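Local coordinates for protein neurotoxin (Clostridium botulinum, PDB 2QN0) that acts as the zinc-dependent protease light chain of botulinum neurotoxin type C1, which probably cleaves SNARE proteins, at residues A[200-205]-A[411-416]; A[207-212]-A[217-222]. One frame throughout, in Å; residues are numbered along the deposited sequence.

Contact 1 (A[200-205]-A[411-416]); sequences LTYSNA and MGQNLS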
ATOM      1  N   LEU A 200      -4.736 -13.156   7.626  1.00 17.61           N
ATOM      2  CA  LEU A 200      -5.353 -12.957   8.926  1.00 18.72           C
ATOM      3  C   LEU A 200      -6.663 -13.748   8.921  1.00 18.19           C
ATOM      4  O   LEU A 200      -7.327 -13.846   7.885  1.00 17.33           O
ATOM      5  CB  LEU A 200      -5.608 -11.453   9.112  1.00 21.51           C
ATOM      6  CG  LEU A 200      -6.424 -10.860  10.261  1.00 23.93           C
ATOM      7  CD1 LEU A 200      -6.016  -9.395  10.450  1.00 21.81           C
ATOM      8  CD2 LEU A 200      -7.911 -10.969   9.960  1.00 22.89           C
ATOM      9  N   THR A 201      -7.022 -14.334  10.063  1.00 16.00           N
ATOM     10  CA  THR A 201      -8.261 -15.105  10.166  1.00 15.63           C
ATOM     11  C   THR A 201      -9.219 -14.452  11.159  1.00 16.24           C
ATOM     12  O   THR A 201      -8.786 -13.808  12.117  1.00 15.28           O
ATOM     13  CB  THR A 201      -7.983 -16.561  10.594  1.00 16.51           C
ATOM     14  OG1 THR A 201      -7.231 -16.570  11.813  1.00 17.31           O
ATOM     15  CG2 THR A 201      -7.187 -17.288   9.507  1.00 16.85           C
ATOM     16  N   TYR A 202     -10.515 -14.636  10.935  1.00 16.22           N
ATOM     17  CA  TYR A 202     -11.543 -14.016  11.772  1.00 17.03           C
ATOM     18  C   TYR A 202     -12.859 -14.788  11.699  1.00 18.22           C
ATOM     19  O   TYR A 202     -13.029 -15.657  10.842  1.00 18.03           O
ATOM     20  CB  TYR A 202     -11.781 -12.594  11.261  1.00 16.53           C
ATOM     21  CG  TYR A 202     -12.099 -12.598   9.779  1.00 15.05           C
ATOM     22  CD1 TYR A 202     -13.406 -12.793   9.324  1.00 15.21           C
ATOM     23  CD2 TYR A 202     -11.075 -12.557   8.832  1.00 15.55           C
ATOM     24  CE1 TYR A 202     -13.683 -12.960   7.970  1.00 14.16           C
ATOM     25  CE2 TYR A 202     -11.342 -12.726   7.472  1.00 15.89           C
ATOM     26  CZ  TYR A 202     -12.645 -12.933   7.051  1.00 16.25           C
ATOM     27  OH  TYR A 202     -12.910 -13.161   5.718  1.00 18.41           O
ATOM     28  N   SER A 203     -13.789 -14.456  12.596  1.00 17.03           N
ATOM     29  CA  SER A 203     -15.111 -15.078  12.613  1.00 17.10           C
ATOM     30  C   SER A 203     -16.193 -13.993  12.571  1.00 17.77           C
ATOM     31  O   SER A 203     -17.339 -14.260  12.206  1.00 16.81           O
ATOM     32  CB  SER A 203     -15.294 -15.957  13.858  1.00 18.03           C
ATOM     33  OG  SER A 203     -15.154 -15.217  15.056  1.00 20.93           O
ATOM     34  N   ASN A 204     -15.824 -12.769  12.946  1.00 17.26           N
ATOM     35  CA  ASN A 204     -16.755 -11.638  12.925  1.00 17.71           C
ATOM     36  C   ASN A 204     -16.639 -11.080  11.513  1.00 18.07           C
ATOM     37  O   ASN A 204     -15.841 -10.178  11.256  1.00 16.83           O
ATOM     38  CB  ASN A 204     -16.330 -10.586  13.960  1.00 17.27           C
ATOM     39  CG  ASN A 204     -17.237  -9.371  13.971  1.00 18.93           C
ATOM     40  OD1 ASN A 204     -18.334  -9.389  13.412  1.00 18.62           O
ATOM     41  ND2 ASN A 204     -16.784  -8.306  14.621  1.00 18.15           N
ATOM     42  N   ALA A 205     -17.446 -11.634  10.609  1.00 17.51           N
ATOM     43  CA  ALA A 205     -17.415 -11.283   9.191  1.00 19.84           C
ATOM     44  C   ALA A 205     -18.575 -10.450   8.657  1.00 19.51           C
ATOM     45  O   ALA A 205     -19.629 -10.349   9.278  1.00 20.41           O
ATOM     46  CB  ALA A 205     -17.290 -12.564   8.371  1.00 19.47           C
ATOM     47  N   MET A 411     -17.135 -20.765   0.855  1.00 19.93           N
ATOM     48  CA  MET A 411     -16.458 -21.931   1.414  1.00 20.10           C
ATOM     49  C   MET A 411     -14.957 -21.967   1.151  1.00 18.57           C
ATOM     50  O   MET A 411     -14.198 -22.532   1.942  1.00 19.57           O
ATOM     51  CB  MET A 411     -17.099 -23.222   0.893  1.00 21.84           C
ATOM     52  CG  MET A 411     -18.223 -23.731   1.768  1.00 29.14           C
ATOM     53  SD  MET A 411     -18.901 -25.290   1.175  1.00 34.72           S
ATOM     54  CE  MET A 411     -20.556 -24.783   0.751  1.00 33.73           C
ATOM     55  N   GLY A 412     -14.523 -21.369   0.045  1.00 19.58           N
ATOM     56  CA  GLY A 412     -13.103 -21.357  -0.267  1.00 18.77           C
ATOM     57  C   GLY A 412     -12.276 -20.644   0.792  1.00 18.14           C
ATOM     58  O   GLY A 412     -11.091 -20.934   0.975  1.00 18.37           O
ATOM     59  N   GLN A 413     -12.907 -19.703   1.490  1.00 18.05           N
ATOM     60  CA  GLN A 413     -12.235 -18.936   2.538  1.00 15.91           C
ATOM     61  C   GLN A 413     -12.507 -19.506   3.927  1.00 17.21           C
ATOM     62  O   GLN A 413     -11.964 -19.021   4.922  1.00 18.92           O
ATOM     63  CB  GLN A 413     -12.705 -17.483   2.502  1.00 17.15           C
ATOM     64  CG  GLN A 413     -12.222 -16.688   1.305  1.00 16.12           C
ATOM     65  CD  GLN A 413     -12.860 -15.316   1.255  1.00 17.20           C
ATOM     66  OE1 GLN A 413     -13.865 -15.108   0.570  1.00 17.28           O
ATOM     67  NE2 GLN A 413     -12.294 -14.377   2.005  1.00 16.21           N
ATOM     68  N   ASN A 414     -13.346 -20.536   3.985  1.00 19.02           N
ATOM     69  CA  ASN A 414     -13.720 -21.180   5.241  1.00 18.79           C
ATOM     70  C   ASN A 414     -12.647 -22.187   5.656  1.00 20.75           C
ATOM     71  O   ASN A 414     -12.460 -23.215   4.996  1.00 19.84           O
ATOM     72  CB  ASN A 414     -15.069 -21.880   5.058  1.00 19.31           C
ATOM     73  CG  ASN A 414     -15.689 -22.309   6.369  1.00 18.15           C
ATOM     74  OD1 ASN A 414     -15.015 -22.868   7.226  1.00 18.82           O
ATOM     75  ND2 ASN A 414     -16.986 -22.060   6.523  1.00 19.60           N
ATOM     76  N   LEU A 415     -11.952 -21.900   6.755  1.00 19.74           N
ATOM     77  CA  LEU A 415     -10.878 -22.767   7.232  1.00 22.42           C
ATOM     78  C   LEU A 415     -11.223 -24.243   7.397  1.00 24.27           C
ATOM     79  O   LEU A 415     -10.386 -25.104   7.140  1.00 26.44           O
ATOM     80  CB  LEU A 415     -10.311 -22.242   8.555  1.00 23.34           C
ATOM     81  CG  LEU A 415      -9.191 -21.201   8.467  1.00 26.68           C
ATOM     82  CD1 LEU A 415      -9.665 -20.003   7.675  1.00 24.96           C
ATOM     83  CD2 LEU A 415      -8.762 -20.788   9.870  1.00 26.16           C
ATOM     84  N   SER A 416     -12.440 -24.547   7.824  1.00 24.70           N
ATOM     85  CA  SER A 416     -12.799 -25.946   8.024  1.00 26.35           C
ATOM     86  C   SER A 416     -13.389 -26.614   6.787  1.00 27.31           C
ATOM     87  O   SER A 416     -13.743 -27.791   6.830  1.00 28.49           O
ATOM     88  CB  SER A 416     -13.783 -26.081   9.185  1.00 26.55           C
ATOM     89  OG  SER A 416     -15.085 -25.716   8.777  1.00 27.68           O
TER
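Thr201 and Leu415 make the apolar part of this contact. The methyl CG2 of Thr201 meets both branches at the end of Leu415, at 3.9 Å from CD2 and 4.1 Å from CD1. The two side chains lie roughly perpendicular. Val383 of strand 383-384 touches both. With chi1 at 55°, Thr201 CG2 sits beside the backbone N, anti to the carbonyl carbon, where it meets Leu415; the hydroxyl hydrogen-bonds to the carbonyl of Thr381.

The second meeting is a near approach: Tyr202 OH comes within 4.0 Å of Gln413 NE2, too far for a hydrogen bond. The ring and amide planes stand 75° apart. The buried Gln413 amide is satisfied by others: NE2 by the carbonyls of Gln370 and Cys220, OE1 by Asn400 ND2. These bonds fix the amide next to the Tyr202 ring.

Within 411-416, Asn414 N hydrogen-bonds to Met411 O at 3.0 Å. Asn414 OD1 accepts from Ser416 N at 3.1 Å, in the carbonyl plane. No hydrogen bond links the two segments; backbone hydrogen bonds join strand 219-220 to both. The 411-416 segment packs against the small antiparallel sheet as a short 3-10 turn followed by an Asx turn.

Contact 2 (A[207-212]-A[217-222]); sequences NDVGEG and SEFCMD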
ATOM      1  N   ASN A 207     -20.315 -10.977   5.724  1.00 19.10           N
ATOM      2  CA  ASN A 207     -21.375 -11.780   5.130  1.00 19.22           C
ATOM      3  C   ASN A 207     -21.910 -12.880   6.037  1.00 19.22           C
ATOM      4  O   ASN A 207     -21.165 -13.738   6.506  1.00 18.30           O
ATOM      5  CB  ASN A 207     -20.884 -12.405   3.821  1.00 20.14           C
ATOM      6  CG  ASN A 207     -20.628 -11.368   2.743  1.00 23.14           C
ATOM      7  OD1 ASN A 207     -21.561 -10.819   2.164  1.00 29.62           O
ATOM      8  ND2 ASN A 207     -19.360 -11.090   2.479  1.00 22.45           N
ATOM      9  N   ASP A 208     -23.217 -12.844   6.272  1.00 19.40           N
ATOM     10  CA  ASP A 208     -23.886 -13.845   7.091  1.00 21.01           C
ATOM     11  C   ASP A 208     -23.908 -15.128   6.259  1.00 21.43           C
ATOM     12  O   ASP A 208     -24.269 -15.094   5.084  1.00 22.40           O
ATOM     13  CB  ASP A 208     -25.321 -13.387   7.374  1.00 23.90           C
ATOM     14  CG  ASP A 208     -26.058 -14.297   8.346  1.00 28.81           C
ATOM     15  OD1 ASP A 208     -25.673 -15.475   8.492  1.00 25.66           O
ATOM     16  OD2 ASP A 208     -27.040 -13.828   8.956  1.00 30.73           O
ATOM     17  N   VAL A 209     -23.499 -16.250   6.849  1.00 20.69           N
ATOM     18  CA  VAL A 209     -23.523 -17.520   6.128  1.00 19.40           C
ATOM     19  C   VAL A 209     -24.427 -18.536   6.830  1.00 20.13           C
ATOM     20  O   VAL A 209     -24.277 -19.746   6.655  1.00 20.84           O
ATOM     21  CB  VAL A 209     -22.101 -18.126   5.936  1.00 19.89           C
ATOM     22  CG1 VAL A 209     -21.292 -17.253   4.982  1.00 20.23           C
ATOM     23  CG2 VAL A 209     -21.389 -18.260   7.275  1.00 20.43           C
ATOM     24  N   GLY A 210     -25.360 -18.016   7.628  1.00 20.46           N
ATOM     25  CA  GLY A 210     -26.328 -18.847   8.329  1.00 21.50           C
ATOM     26  C   GLY A 210     -25.926 -19.527   9.625  1.00 19.74           C
ATOM     27  O   GLY A 210     -26.682 -20.353  10.141  1.00 19.75           O
ATOM     28  N   GLU A 211     -24.768 -19.174  10.172  1.00 19.16           N
ATOM     29  CA  GLU A 211     -24.284 -19.805  11.400  1.00 20.17           C
ATOM     30  C   GLU A 211     -24.522 -19.014  12.682  1.00 20.40           C
ATOM     31  O   GLU A 211     -24.056 -19.411  13.750  1.00 20.35           O
ATOM     32  CB  GLU A 211     -22.787 -20.078  11.271  1.00 19.26           C
ATOM     33  CG  GLU A 211     -22.403 -20.849  10.020  1.00 21.35           C
ATOM     34  CD  GLU A 211     -20.903 -20.992   9.874  1.00 22.59           C
ATOM     35  OE1 GLU A 211     -20.188 -19.985  10.068  1.00 22.58           O
ATOM     36  OE2 GLU A 211     -20.436 -22.103   9.557  1.00 23.64           O
ATOM     37  N   GLY A 212     -25.254 -17.912  12.577  1.00 20.36           N
ATOM     38  CA  GLY A 212     -25.509 -17.059  13.728  1.00 21.71           C
ATOM     39  C   GLY A 212     -25.973 -17.702  15.024  1.00 23.02           C
ATOM     40  O   GLY A 212     -25.566 -17.283  16.110  1.00 23.23           O
ATOM     41  N   SER A 217     -17.949 -20.220  11.731  1.00 18.16           N
ATOM     42  CA  SER A 217     -16.713 -20.658  11.099  1.00 18.86           C
ATOM     43  C   SER A 217     -15.668 -19.554  11.097  1.00 19.30           C
ATOM     44  O   SER A 217     -15.997 -18.368  11.167  1.00 19.50           O
ATOM     45  CB  SER A 217     -16.965 -21.055   9.640  1.00 19.40           C
ATOM     46  OG  SER A 217     -17.847 -22.154   9.527  1.00 20.90           O
ATOM     47  N   GLU A 218     -14.404 -19.958  11.023  1.00 18.47           N
ATOM     48  CA  GLU A 218     -13.310 -19.005  10.924  1.00 19.22           C
ATOM     49  C   GLU A 218     -13.067 -18.890   9.421  1.00 20.20           C
ATOM     50  O   GLU A 218     -13.149 -19.887   8.702  1.00 18.10           O
ATOM     51  CB  GLU A 218     -12.059 -19.540  11.614  1.00 19.69           C
ATOM     52  CG  GLU A 218     -12.085 -19.411  13.124  1.00 23.04           C
ATOM     53  CD  GLU A 218     -10.852 -20.005  13.772  1.00 24.83           C
ATOM     54  OE1 GLU A 218      -9.766 -19.927  13.164  1.00 25.98           O
ATOM     55  OE2 GLU A 218     -10.968 -20.537  14.896  1.00 27.18           O
ATOM     56  N   PHE A 219     -12.796 -17.678   8.952  1.00 17.43           N
ATOM     57  CA  PHE A 219     -12.542 -17.421   7.535  1.00 16.31           C
ATOM     58  C   PHE A 219     -11.194 -16.729   7.429  1.00 16.72           C
ATOM     59  O   PHE A 219     -10.699 -16.172   8.409  1.00 16.45           O
ATOM     60  CB  PHE A 219     -13.611 -16.483   6.960  1.00 16.64           C
ATOM     61  CG  PHE A 219     -14.950 -17.131   6.734  1.00 15.99           C
ATOM     62  CD1 PHE A 219     -15.226 -17.788   5.539  1.00 16.63           C
ATOM     63  CD2 PHE A 219     -15.949 -17.051   7.703  1.00 15.91           C
ATOM     64  CE1 PHE A 219     -16.481 -18.351   5.307  1.00 17.32           C
ATOM     65  CE2 PHE A 219     -17.204 -17.612   7.482  1.00 17.52           C
ATOM     66  CZ  PHE A 219     -17.473 -18.263   6.281  1.00 17.19           C
ATOM     67  N   CYS A 220     -10.596 -16.762   6.244  1.00 16.56           N
ATOM     68  CA  CYS A 220      -9.323 -16.088   6.037  1.00 17.07           C
ATOM     69  C   CYS A 220      -9.597 -14.828   5.223  1.00 15.40           C
ATOM     70  O   CYS A 220     -10.648 -14.705   4.593  1.00 15.58           O
ATOM     71  CB  CYS A 220      -8.360 -16.986   5.255  1.00 17.90           C
ATOM     72  SG  CYS A 220      -8.886 -17.299   3.541  1.00 20.90           S
ATOM     73  N   MET A 221      -8.674 -13.873   5.263  1.00 16.20           N
ATOM     74  CA  MET A 221      -8.830 -12.675   4.452  1.00 15.09           C
ATOM     75  C   MET A 221      -8.287 -13.040   3.074  1.00 17.51           C
ATOM     76  O   MET A 221      -7.308 -13.779   2.969  1.00 18.08           O
ATOM     77  CB  MET A 221      -8.000 -11.511   5.006  1.00 17.08           C
ATOM     78  CG  MET A 221      -8.713 -10.650   6.035  1.00 18.20           C
ATOM     79  SD  MET A 221      -7.739  -9.173   6.381  1.00 20.35           S
ATOM     80  CE  MET A 221      -8.085  -8.206   4.924  1.00 19.15           C
ATOM     81  N   ASP A 222      -8.928 -12.546   2.022  1.00 16.24           N
ATOM     82  CA  ASP A 222      -8.441 -12.809   0.677  1.00 17.32           C
ATOM     83  C   ASP A 222      -7.195 -11.936   0.526  1.00 17.07           C
ATOM     84  O   ASP A 222      -7.218 -10.743   0.848  1.00 16.63           O
ATOM     85  CB  ASP A 222      -9.487 -12.403  -0.364  1.00 17.83           C
ATOM     86  CG  ASP A 222      -9.067 -12.759  -1.786  1.00 17.59           C
ATOM     87  OD1 ASP A 222      -7.894 -12.525  -2.136  1.00 18.36           O
ATOM     88  OD2 ASP A 222      -9.912 -13.267  -2.553  1.00 19.73           O
TER
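A loop between two strands of a small antiparallel sheet is drawn together here, held by a carboxylate that grips a serine and by an apolar pair beside it. Between Val209 and Glu211 the chain turns at Gly210. Gly210 N gives a hydrogen bond to Asp208 OD1 at 2.7 Å, meeting that oxygen close to the line of its C-O bond. This is an Asx turn.

The apolar pair is Val209 and Phe219, which reach toward each other. Val209 CG2 meets the rim of the ring, close to the ring plane, 4.0 Å from Phe219 CZ. Tyr202 of strand 201-202 also touches the Phe219 side chain.

Glu211 takes hold of Ser217 with both oxygens. Glu211 OE1 accepts from Ser217 N at 2.8 Å, with an N-H...O angle of 168°. That donor lies above the carboxylate plane, 41° out of it. Glu211 OE2 accepts from Ser217 OG at 2.6 Å through its syn lone pair. The Glu211 chain is extended beyond CG (chi2 175°), which carries the carboxylate across to Ser217. Ser217 OG also accepts from Asn414 ND2, so the hydroxyl joins the loop to 411-416. The bidentate Glu211 clasp closes the connection between strands 201-202 and 219-220.

From the N terminus, the chain first runs through strand 201-202, the early side of contact 1. It then enters the loop 207-212, turns back, and returns through strand 219-220. Contact 2 closes this short loop, with four residues between its segments. Contact 1 closes a much longer one, with 205 residues between its ends, and contact 2 is nested inside it. The long loop includes the helix 223-238, which carries the zinc ligands His229 and His233. Strands 201-202 and 219-220 are neighbours in one sheet, where Tyr202 O and Phe219 N lie 2.8 Å apart. The late segment 411-416 returns to this sheet, and the contact centres are about 5 Å apart.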